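Local coordinates for putative pyridoxal phosphate-dependent transferase (Clostridium difficile, PDB 4DQ6), which binds pyridoxal-5'-phosphate and belongs to the class I and II aminotransferase family of fold-type I proteins, at residues A[55-58]-A[62-65]; A[107-112]-A[265-270]; A[173-178]-A[367-372]. All coordinates share one frame; numbering follows the deposited sequence.

Interaction 1 (A[55-58]-A[62-65]); sequences KNRL and IYGY. With PLP (pyridoxal-5'-phosphate), chain F.
Arg57 and Leu58, in the last turn of helix 48-58, meet Ile62 and Tyr63 of the loop that follows it, the two backbones coming nearest at Leu58 CA and Ile62 CA, 7.9 Å apart. Arg57 reaches forward from the helix to hold the backbone of Ile62. Its CG lies anti to the backbone N and the chain then bends at the next bond (chi2 57°), which carries the guanidinium past the Tyr63 ring to the carbonyl. There the group sits end-on: NH1 lies 3.0 Å and NH2 2.9 Å from Ile62 O, and both donate to it. The oxygen stays close to the guanidinium plane, but neither N-H points straight at it. The guanidinium is nearly parallel to the Tyr63 ring, with planes 14° apart, yet it approaches obliquely, Arg57 NH1 lying 3.7 Å from Tyr63 CD1. The ring's hydroxyl points back to the helix, where Tyr63 OH donates to a lone pair of Leu58 O over 2.7 Å, while Leu58 CD2 touches the same hydroxyl oxygen at 3.8 Å. Cys275, Phe276 and Val279 of helix 275-287 pack against Arg57. Asn17 of the second subunit gives Ile62 O a further hydrogen bond. Two residues beyond Tyr63, Tyr65 OH lies 3.3 Å from O1P of the pyridoxal-5'-phosphate held in the second subunit, a weak hydrogen bond at best, since its one proton has another acceptor within reach; the loop thus belongs to a pocket shared across the dimer. With three N-H donors converging on Ile62 O from two chains, the buried arginine probably gains a more polarised acceptor, and the tyrosine hydroxyl ties the loop back to the last helical turn through Leu58 O.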
loop_
_atom_site.group_PDB
_atom_site.type_symbol
_atom_site.label_atom_id
_atom_site.label_comp_id
_atom_site.label_asym_id
_atom_site.label_seq_id
_atom_site.Cartn_x
_atom_site.Cartn_y
_atom_site.Cartn_z
ATOM N N LYS A 55 -3.215 18.989 6.738
ATOM C CA LYS A 55 -3.335 20.248 6.041
ATOM C C LYS A 55 -1.994 20.831 5.723
ATOM O O LYS A 55 -1.779 21.243 4.600
ATOM C CB LYS A 55 -4.149 21.263 6.856
ATOM C CG LYS A 55 -5.596 20.886 6.987
ATOM C CD LYS A 55 -6.263 21.991 7.808
ATOM C CE LYS A 55 -7.742 21.775 8.038
ATOM N NZ LYS A 55 -8.294 22.862 8.909
ATOM N N ASN A 56 -1.066 20.772 6.673
ATOM C CA ASN A 56 0.267 21.295 6.470
ATOM C C ASN A 56 0.971 20.549 5.334
ATOM O O ASN A 56 1.560 21.152 4.462
ATOM C CB ASN A 56 1.066 21.235 7.773
ATOM C CG ASN A 56 2.479 21.686 7.595
ATOM O OD1 ASN A 56 2.759 22.876 7.628
ATOM N ND2 ASN A 56 3.380 20.728 7.338
ATOM N N ARG A 57 0.811 19.227 5.332
ATOM C CA ARG A 57 1.445 18.459 4.262
ATOM C C ARG A 57 0.810 18.785 2.882
ATOM O O ARG A 57 1.468 18.862 1.863
ATOM C CB ARG A 57 1.376 16.970 4.557
ATOM C CG ARG A 57 2.110 16.054 3.538
ATOM C CD ARG A 57 3.584 16.380 3.378
ATOM N NE ARG A 57 4.195 15.601 2.282
ATOM C CZ ARG A 57 4.039 15.894 0.999
ATOM N NH1 ARG A 57 3.291 16.981 0.618
ATOM N NH2 ARG A 57 4.652 15.176 0.073
ATOM N N LEU A 58 -0.514 18.818 2.852
ATOM C CA LEU A 58 -1.275 19.133 1.629
ATOM C C LEU A 58 -0.803 20.456 1.046
ATOM O O LEU A 58 -0.573 20.559 -0.163
ATOM C CB LEU A 58 -2.772 19.109 1.928
ATOM C CG LEU A 58 -3.726 19.182 0.714
ATOM C CD1 LEU A 58 -5.098 18.629 1.114
ATOM C CD2 LEU A 58 -3.744 20.568 0.153
ATOM N N ILE A 62 3.280 19.327 -3.376
ATOM C CA ILE A 62 4.068 18.310 -4.132
ATOM C C ILE A 62 3.963 16.991 -3.413
ATOM O O ILE A 62 4.175 16.906 -2.210
ATOM C CB ILE A 62 5.525 18.745 -4.319
ATOM C CG1 ILE A 62 5.560 20.056 -5.075
ATOM C CG2 ILE A 62 6.310 17.563 -4.941
ATOM C CD1 ILE A 62 6.952 20.667 -5.245
ATOM N N TYR A 63 3.597 15.967 -4.170
ATOM C CA TYR A 63 3.266 14.644 -3.590
ATOM C C TYR A 63 4.052 13.493 -4.201
ATOM O O TYR A 63 3.449 12.572 -4.723
ATOM C CB TYR A 63 1.752 14.377 -3.675
ATOM C CG TYR A 63 0.966 15.599 -3.305
ATOM C CD1 TYR A 63 0.912 16.014 -1.977
ATOM C CD2 TYR A 63 0.224 16.248 -4.240
ATOM C CE1 TYR A 63 0.240 17.160 -1.591
ATOM C CE2 TYR A 63 -0.480 17.405 -3.888
ATOM C CZ TYR A 63 -0.501 17.827 -2.560
ATOM O OH TYR A 63 -1.213 19.023 -2.274
ATOM N N GLY A 64 5.369 13.612 -4.180
ATOM C CA GLY A 64 6.257 12.594 -4.749
ATOM C C GLY A 64 6.694 11.557 -3.765
ATOM O O GLY A 64 6.115 11.364 -2.711
ATOM N N TYR A 65 7.734 10.805 -4.151
ATOM C CA TYR A 65 8.159 9.656 -3.305
ATOM C C TYR A 65 8.615 10.168 -1.943
ATOM O O TYR A 65 9.362 11.147 -1.809
ATOM C CB TYR A 65 9.327 8.994 -3.988
ATOM C CG TYR A 65 8.953 8.206 -5.219
ATOM C CD1 TYR A 65 8.234 7.070 -5.138
ATOM C CD2 TYR A 65 9.340 8.659 -6.491
ATOM C CE1 TYR A 65 7.898 6.319 -6.276
ATOM C CE2 TYR A 65 8.986 7.946 -7.633
ATOM C CZ TYR A 65 8.266 6.808 -7.525
ATOM O OH TYR A 65 7.900 6.070 -8.638
HETATM N N1 PLP F . 7.905 1.425 -14.003
HETATM C C2 PLP F . 8.778 2.241 -14.654
HETATM C C2A PLP F . 9.346 2.053 -16.023
HETATM C C3 PLP F . 9.186 3.453 -13.963
HETATM O O3 PLP F . 10.037 4.246 -14.561
HETATM C C4 PLP F . 8.695 3.739 -12.634
HETATM C C4A PLP F . 9.131 4.992 -11.907
HETATM C C5 PLP F . 7.749 2.779 -12.085
HETATM C C6 PLP F . 7.406 1.622 -12.802
HETATM C C5A PLP F . 7.220 3.091 -10.732
HETATM O O4P PLP F . 6.850 1.868 -10.189
HETATM P P PLP F . 5.923 1.902 -8.846
HETATM O O1P PLP F . 6.576 3.059 -8.054
HETATM O O2P PLP F . 4.567 2.395 -9.310
HETATM O O3P PLP F . 6.170 0.365 -8.335
#

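Interaction 2 (A[107-112]-A[265-270]); sequences INELTK and FTRIDI
Glu109 and Arg267 join across the contact in a salt bridge, Arg267 NH1 donating to Glu109 OE2 over 2.9 Å. The side chains come from opposite directions, and the nitrogen meets the oxygen nearly along its C-O axis, though the oxygen itself is tilted 25° from the guanidinium plane. Glu109 is folded at chi2 (-54°), which turns its carboxylate toward the other helix. The same OE2 takes a second bond from within its own helix: Asn108 ND2 donates to Glu109 OE2 at 3.0 Å, arriving from above the carboxylate plane and from the face opposite to the arginine. Asn108 ND2 and Arg267 NH1 are thereby brought to 3.6 Å without bonding to each other. The contact joins the C-terminal ends of helices 99-110 and 255-267 in the large cofactor-binding domain of a fold-type I protein, and helix 255-267 ends in a Schellman motif at Asp269. The packed side is apolar: Phe265, Arg267 and Ile268 touch Leu105, one turn before Glu109, and Glu109 rests on Ala264. On the looser side a water takes the place of direct contact: Arg267 NE donates to it over 2.9 Å, in the guanidinium plane, and the water returns a weak bond to Glu109 OE2. The second subunit also reaches this end of helix 255-267, its Ser104 OG hydrogen-bonded to Arg267 O and its Asn134 packed on the arginine side chain.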
loop_
_atom_site.group_PDB
_atom_site.type_symbol
_atom_site.label_atom_id
_atom_site.label_comp_id
_atom_site.label_asym_id
_atom_site.label_seq_id
_atom_site.Cartn_x
_atom_site.Cartn_y
_atom_site.Cartn_z
ATOM N N ILE A 107 3.904 -15.324 7.281
ATOM C CA ILE A 107 3.490 -16.734 7.120
ATOM C C ILE A 107 4.230 -17.346 5.960
ATOM O O ILE A 107 4.773 -18.513 6.060
ATOM C CB ILE A 107 1.960 -16.837 6.894
ATOM C CG1 ILE A 107 1.224 -16.611 8.208
ATOM C CG2 ILE A 107 1.621 -18.197 6.284
ATOM C CD1 ILE A 107 -0.276 -16.425 8.065
ATOM N N ASN A 108 4.259 -16.709 4.817
ATOM C CA ASN A 108 5.004 -17.219 3.690
ATOM C C ASN A 108 6.487 -17.444 3.980
ATOM O O ASN A 108 7.064 -18.487 3.519
ATOM C CB ASN A 108 4.870 -16.299 2.483
ATOM C CG ASN A 108 5.404 -16.939 1.227
ATOM O OD1 ASN A 108 4.864 -17.967 0.723
ATOM N ND2 ASN A 108 6.514 -16.406 0.742
ATOM N N GLU A 109 7.121 -16.551 4.730
ATOM C CA GLU A 109 8.580 -16.593 4.962
ATOM C C GLU A 109 8.998 -17.500 6.126
ATOM O O GLU A 109 10.098 -18.067 6.085
ATOM C CB GLU A 109 9.159 -15.193 5.166
ATOM C CG GLU A 109 8.950 -14.201 4.030
ATOM C CD GLU A 109 9.434 -14.733 2.678
ATOM O OE1 GLU A 109 10.547 -15.350 2.582
ATOM O OE2 GLU A 109 8.683 -14.597 1.674
ATOM N N LEU A 110 8.133 -17.640 7.130
ATOM C CA LEU A 110 8.449 -18.397 8.356
ATOM C C LEU A 110 8.022 -19.831 8.324
ATOM O O LEU A 110 8.422 -20.618 9.209
ATOM C CB LEU A 110 7.794 -17.719 9.584
ATOM C CG LEU A 110 8.380 -16.386 10.000
ATOM C CD1 LEU A 110 7.515 -15.636 11.021
ATOM C CD2 LEU A 110 9.816 -16.551 10.485
ATOM N N THR A 111 7.268 -20.227 7.315
ATOM C CA THR A 111 6.685 -21.562 7.211
ATOM C C THR A 111 6.770 -22.031 5.776
ATOM O O THR A 111 7.070 -21.224 4.857
ATOM C CB THR A 111 5.212 -21.629 7.673
ATOM O OG1 THR A 111 4.383 -20.810 6.834
ATOM C CG2 THR A 111 5.077 -21.187 9.118
ATOM N N LYS A 112 6.511 -23.311 5.570
ATOM C CA LYS A 112 6.407 -23.888 4.211
ATOM C C LYS A 112 4.964 -24.296 4.001
ATOM O O LYS A 112 4.184 -24.431 4.974
ATOM C CB LYS A 112 7.335 -25.114 4.007
ATOM C CG LYS A 112 7.006 -26.309 4.824
ATOM C CD LYS A 112 8.000 -27.432 4.513
ATOM C CE LYS A 112 7.801 -28.644 5.427
ATOM N NZ LYS A 112 7.500 -28.283 6.870
ATOM N N PHE A 265 9.070 -7.710 1.859
ATOM C CA PHE A 265 8.583 -6.410 1.378
ATOM C C PHE A 265 9.349 -5.923 0.175
ATOM O O PHE A 265 8.804 -5.164 -0.658
ATOM C CB PHE A 265 8.525 -5.380 2.510
ATOM C CG PHE A 265 7.275 -5.519 3.389
ATOM C CD1 PHE A 265 5.999 -5.293 2.834
ATOM C CD2 PHE A 265 7.350 -5.790 4.737
ATOM C CE1 PHE A 265 4.860 -5.419 3.618
ATOM C CE2 PHE A 265 6.215 -5.888 5.521
ATOM C CZ PHE A 265 4.962 -5.674 4.954
ATOM N N THR A 266 10.651 -6.202 0.112
ATOM C CA THR A 266 11.421 -5.851 -1.056
ATOM C C THR A 266 10.937 -6.594 -2.287
ATOM O O THR A 266 10.771 -6.017 -3.363
ATOM C CB THR A 266 12.928 -6.128 -0.825
ATOM O OG1 THR A 266 13.401 -5.196 0.176
ATOM C CG2 THR A 266 13.741 -5.937 -2.146
ATOM N N ARG A 267 10.656 -7.867 -2.082
ATOM C CA ARG A 267 10.136 -8.717 -3.144
ATOM C C ARG A 267 8.847 -8.175 -3.761
ATOM O O ARG A 267 8.742 -8.177 -5.000
ATOM C CB ARG A 267 9.982 -10.163 -2.637
ATOM C CG ARG A 267 9.218 -11.022 -3.601
ATOM C CD ARG A 267 9.069 -12.458 -3.133
ATOM N NE ARG A 267 8.589 -12.658 -1.746
ATOM C CZ ARG A 267 7.310 -12.706 -1.331
ATOM N NH1 ARG A 267 7.015 -12.973 -0.045
ATOM N NH2 ARG A 267 6.308 -12.520 -2.182
ATOM N N ILE A 268 7.930 -7.676 -2.921
ATOM C CA ILE A 268 6.670 -7.076 -3.441
ATOM C C ILE A 268 6.776 -5.563 -3.597
ATOM O O ILE A 268 5.764 -4.922 -3.969
ATOM C CB ILE A 268 5.426 -7.499 -2.626
ATOM C CG1 ILE A 268 5.468 -7.078 -1.164
ATOM C CG2 ILE A 268 5.229 -9.022 -2.667
ATOM C CD1 ILE A 268 4.119 -7.106 -0.453
ATOM N N ASP A 269 7.957 -4.978 -3.369
ATOM C CA ASP A 269 8.189 -3.531 -3.525
ATOM C C ASP A 269 7.190 -2.639 -2.764
ATOM O O ASP A 269 6.655 -1.661 -3.300
ATOM C CB ASP A 269 8.286 -3.105 -4.993
ATOM C CG ASP A 269 8.839 -1.686 -5.125
ATOM O OD1 ASP A 269 9.783 -1.348 -4.336
ATOM O OD2 ASP A 269 8.259 -0.863 -5.918
ATOM N N ILE A 270 6.888 -2.995 -1.518
ATOM C CA ILE A 270 6.047 -2.146 -0.655
ATOM C C ILE A 270 6.963 -1.699 0.478
ATOM O O ILE A 270 7.211 -2.464 1.435
ATOM C CB ILE A 270 4.788 -2.910 -0.196
ATOM C CG1 ILE A 270 3.857 -3.111 -1.410
ATOM C CG2 ILE A 270 4.081 -2.186 0.964
ATOM C CD1 ILE A 270 2.500 -3.685 -1.072
HETATM O O HOH W 1 11.026 -12.884 -0.172
#

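Interaction 3 (A[173-178]-A[367-372]); sequences PHNPVG and YQRINL. With PLP (pyridoxal-5'-phosphate), chain C.
Arg369 NH1 donates twice, to Asn175 OD1 at 3.1 Å and to a bound water at 3.0 Å, and through both it is linked to the cofactor. The asparagine lies in the Asn-Pro-His-Asn-Pro-Val-Gly motif of this aminotransferase family, on the loop that follows strand 165-171 of the large domain; the arginine comes from strand 367-371 of the antiparallel sheet. Peptide bonds before both Pro173 and Pro176 are cis, and they shape the loop that presents Asn175. The two side chains cross at about a right angle, with amide and guanidinium planes 41° apart. Seen from the amide, the arginine nitrogen comes in well to the side of the carbonyl, at a C=O...N angle of 108°, and is a little tilted from its plane. Arg369 runs extended from its backbone and then turns at chi3 (68°), which lets the aliphatic part lie against the proline while the charged end swings to the amide: Pro176 CB sits 3.7 Å from Arg369 CD. The far nitrogen, NH2, is bonded to Trp38 O, so both ends of the guanidinium are fixed, and the Pro176 ring also packs on Trp329. The other arm of the amide serves the pyridoxal-5'-phosphate. Asn175 ND2 donates to its O3 at 2.7 Å, and the same ND2 also gives a hydrogen to the water, which itself lies within bonding distance of O3. The arginine is thus a second-shell residue that fixes the rotation of the amide, and the Asn175 N-H, with the positive guanidinium nearby, would probably favour negative charge on O3. Arg369 NH1 and Asn175 ND2, two donors only 3.4 Å apart, share the water between them, which accepts from ND2 at 2.8 Å.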
loop_
_atom_site.group_PDB
_atom_site.type_symbol
_atom_site.label_atom_id
_atom_site.label_comp_id
_atom_site.label_asym_id
_atom_site.label_seq_id
_atom_site.Cartn_x
_atom_site.Cartn_y
_atom_site.Cartn_z
ATOM N N PRO A 173 -5.470 -6.820 22.290
ATOM C CA PRO A 173 -6.747 -7.382 22.727
ATOM C C PRO A 173 -7.452 -8.247 21.676
ATOM O O PRO A 173 -7.231 -8.064 20.463
ATOM C CB PRO A 173 -7.610 -6.145 23.008
ATOM C CG PRO A 173 -6.652 -5.026 23.181
ATOM C CD PRO A 173 -5.459 -5.340 22.361
ATOM N N HIS A 174 -8.327 -9.149 22.116
ATOM C CA HIS A 174 -8.932 -10.128 21.266
ATOM C C HIS A 174 -10.279 -9.597 20.741
ATOM O O HIS A 174 -11.271 -9.523 21.498
ATOM C CB HIS A 174 -9.075 -11.424 22.017
ATOM C CG HIS A 174 -9.465 -12.542 21.141
ATOM N ND1 HIS A 174 -8.613 -13.598 20.871
ATOM C CD2 HIS A 174 -10.629 -12.770 20.454
ATOM C CE1 HIS A 174 -9.264 -14.434 20.022
ATOM N NE2 HIS A 174 -10.518 -13.999 19.831
ATOM N N ASN A 175 -10.315 -9.364 19.433
ATOM C CA ASN A 175 -11.539 -9.034 18.683
ATOM C C ASN A 175 -12.144 -10.337 18.168
ATOM O O ASN A 175 -11.452 -11.084 17.470
ATOM C CB ASN A 175 -11.127 -8.099 17.533
ATOM C CG ASN A 175 -12.136 -7.990 16.436
ATOM O OD1 ASN A 175 -13.295 -8.304 16.567
ATOM N ND2 ASN A 175 -11.669 -7.426 15.288
ATOM N N PRO A 176 -13.405 -10.682 18.509
ATOM C CA PRO A 176 -14.457 -9.736 18.910
ATOM C C PRO A 176 -14.870 -9.792 20.364
ATOM O O PRO A 176 -15.800 -9.008 20.772
ATOM C CB PRO A 176 -15.632 -10.204 18.023
ATOM C CG PRO A 176 -15.490 -11.675 18.078
ATOM C CD PRO A 176 -14.019 -11.889 17.908
ATOM N N VAL A 177 -14.312 -10.695 21.147
ATOM C CA VAL A 177 -14.828 -10.933 22.493
ATOM C C VAL A 177 -14.463 -9.853 23.524
ATOM O O VAL A 177 -15.038 -9.839 24.614
ATOM C CB VAL A 177 -14.506 -12.314 23.017
ATOM C CG1 VAL A 177 -14.922 -13.420 22.045
ATOM C CG2 VAL A 177 -13.052 -12.472 23.437
ATOM N N GLY A 178 -13.489 -9.042 23.191
ATOM C CA GLY A 178 -13.122 -7.844 24.006
ATOM C C GLY A 178 -12.176 -8.090 25.146
ATOM O O GLY A 178 -12.047 -7.290 26.026
ATOM N N TYR A 367 -24.121 -14.946 18.039
ATOM C CA TYR A 367 -23.645 -13.626 18.432
ATOM C C TYR A 367 -23.732 -12.641 17.269
ATOM O O TYR A 367 -23.796 -13.035 16.124
ATOM C CB TYR A 367 -22.170 -13.723 18.853
ATOM C CG TYR A 367 -21.994 -14.185 20.266
ATOM C CD1 TYR A 367 -21.887 -15.527 20.557
ATOM C CD2 TYR A 367 -21.857 -13.268 21.314
ATOM C CE1 TYR A 367 -21.722 -15.950 21.869
ATOM C CE2 TYR A 367 -21.687 -13.706 22.629
ATOM C CZ TYR A 367 -21.598 -15.013 22.873
ATOM O OH TYR A 367 -21.363 -15.375 24.207
ATOM N N GLN A 368 -23.716 -11.354 17.612
ATOM C CA GLN A 368 -23.472 -10.263 16.671
ATOM C C GLN A 368 -22.508 -9.293 17.326
ATOM O O GLN A 368 -22.559 -9.076 18.537
ATOM C CB GLN A 368 -24.762 -9.474 16.356
ATOM C CG GLN A 368 -25.881 -10.344 15.824
ATOM C CD GLN A 368 -25.762 -10.649 14.332
ATOM O OE1 GLN A 368 -25.369 -9.755 13.564
ATOM N NE2 GLN A 368 -26.192 -11.860 13.908
ATOM N N ARG A 369 -21.650 -8.714 16.508
ATOM C CA ARG A 369 -20.729 -7.648 16.908
ATOM C C ARG A 369 -21.178 -6.250 16.471
ATOM O O ARG A 369 -21.513 -6.019 15.317
ATOM C CB ARG A 369 -19.332 -7.951 16.370
ATOM C CG ARG A 369 -18.217 -7.253 17.091
ATOM C CD ARG A 369 -16.931 -7.216 16.284
ATOM N NE ARG A 369 -17.010 -6.372 15.080
ATOM C CZ ARG A 369 -16.047 -6.273 14.195
ATOM N NH1 ARG A 369 -14.908 -7.002 14.324
ATOM N NH2 ARG A 369 -16.179 -5.462 13.160
ATOM N N ILE A 370 -21.176 -5.374 17.470
ATOM C CA ILE A 370 -21.686 -4.018 17.340
ATOM C C ILE A 370 -20.564 -2.993 17.591
ATOM O O ILE A 370 -19.908 -3.018 18.623
ATOM C CB ILE A 370 -22.845 -3.731 18.287
ATOM C CG1 ILE A 370 -23.881 -4.871 18.269
ATOM C CG2 ILE A 370 -23.515 -2.431 17.880
ATOM C CD1 ILE A 370 -25.027 -4.746 19.242
ATOM N N ASN A 371 -20.376 -2.110 16.608
ATOM C CA ASN A 371 -19.421 -1.026 16.673
ATOM C C ASN A 371 -19.922 0.194 17.432
ATOM O O ASN A 371 -20.848 0.837 16.954
ATOM C CB ASN A 371 -18.961 -0.665 15.261
ATOM C CG ASN A 371 -17.904 0.413 15.219
ATOM O OD1 ASN A 371 -17.715 1.189 16.166
ATOM N ND2 ASN A 371 -17.300 0.567 14.046
ATOM N N LEU A 372 -19.330 0.494 18.594
ATOM C CA LEU A 372 -19.783 1.601 19.457
ATOM C C LEU A 372 -19.009 2.872 19.329
ATOM O O LEU A 372 -19.205 3.811 20.144
ATOM C CB LEU A 372 -19.833 1.105 20.918
ATOM C CG LEU A 372 -21.214 0.636 21.393
ATOM C CD1 LEU A 372 -21.798 -0.431 20.465
ATOM C CD2 LEU A 372 -21.150 0.180 22.860
HETATM N N1 PLP C . -6.211 -6.941 13.183
HETATM C C2 PLP C . -7.352 -6.905 13.947
HETATM C C2A PLP C . -7.580 -7.765 15.153
HETATM C C3 PLP C . -8.428 -5.994 13.627
HETATM O O3 PLP C . -9.540 -5.973 14.347
HETATM C C4 PLP C . -8.279 -5.113 12.480
HETATM C C4A PLP C . -9.387 -4.181 12.060
HETATM C C5 PLP C . -7.037 -5.204 11.727
HETATM C C6 PLP C . -6.044 -6.135 12.108
HETATM C C5A PLP C . -6.858 -4.278 10.565
HETATM O O4P PLP C . -5.936 -4.914 9.744
HETATM P P PLP C . -5.334 -4.015 8.539
HETATM O O1P PLP C . -4.325 -3.142 9.200
HETATM O O2P PLP C . -4.788 -5.162 7.600
HETATM O O3P PLP C . -6.570 -3.196 8.053
HETATM O O HOH W 2 -12.416 -5.728 13.234
#

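How the interactions relate
From the N terminus, interaction 1 comes first and closes the shortest loop: three residues separate helix 48-58 from the stretch 62-65, which leads into the partner subunit's cofactor pocket. Interaction 2 opens later in the chain, on helix 99-110, and spans 152 residues to helix 255-267. Interaction 3 begins inside that span, at 173-178, and ends beyond it at 367-372, so the two cross rather than nest. The first ties helix 48-58 to its following loop, the second helix 99-110 to helix 255-267, and the third the Asn175 loop to the antiparallel sheet. None touches another, and centres are 30 to 36 Å apart. Interactions 1 and 2 both border the second subunit, whereas interaction 3 lies within one chain.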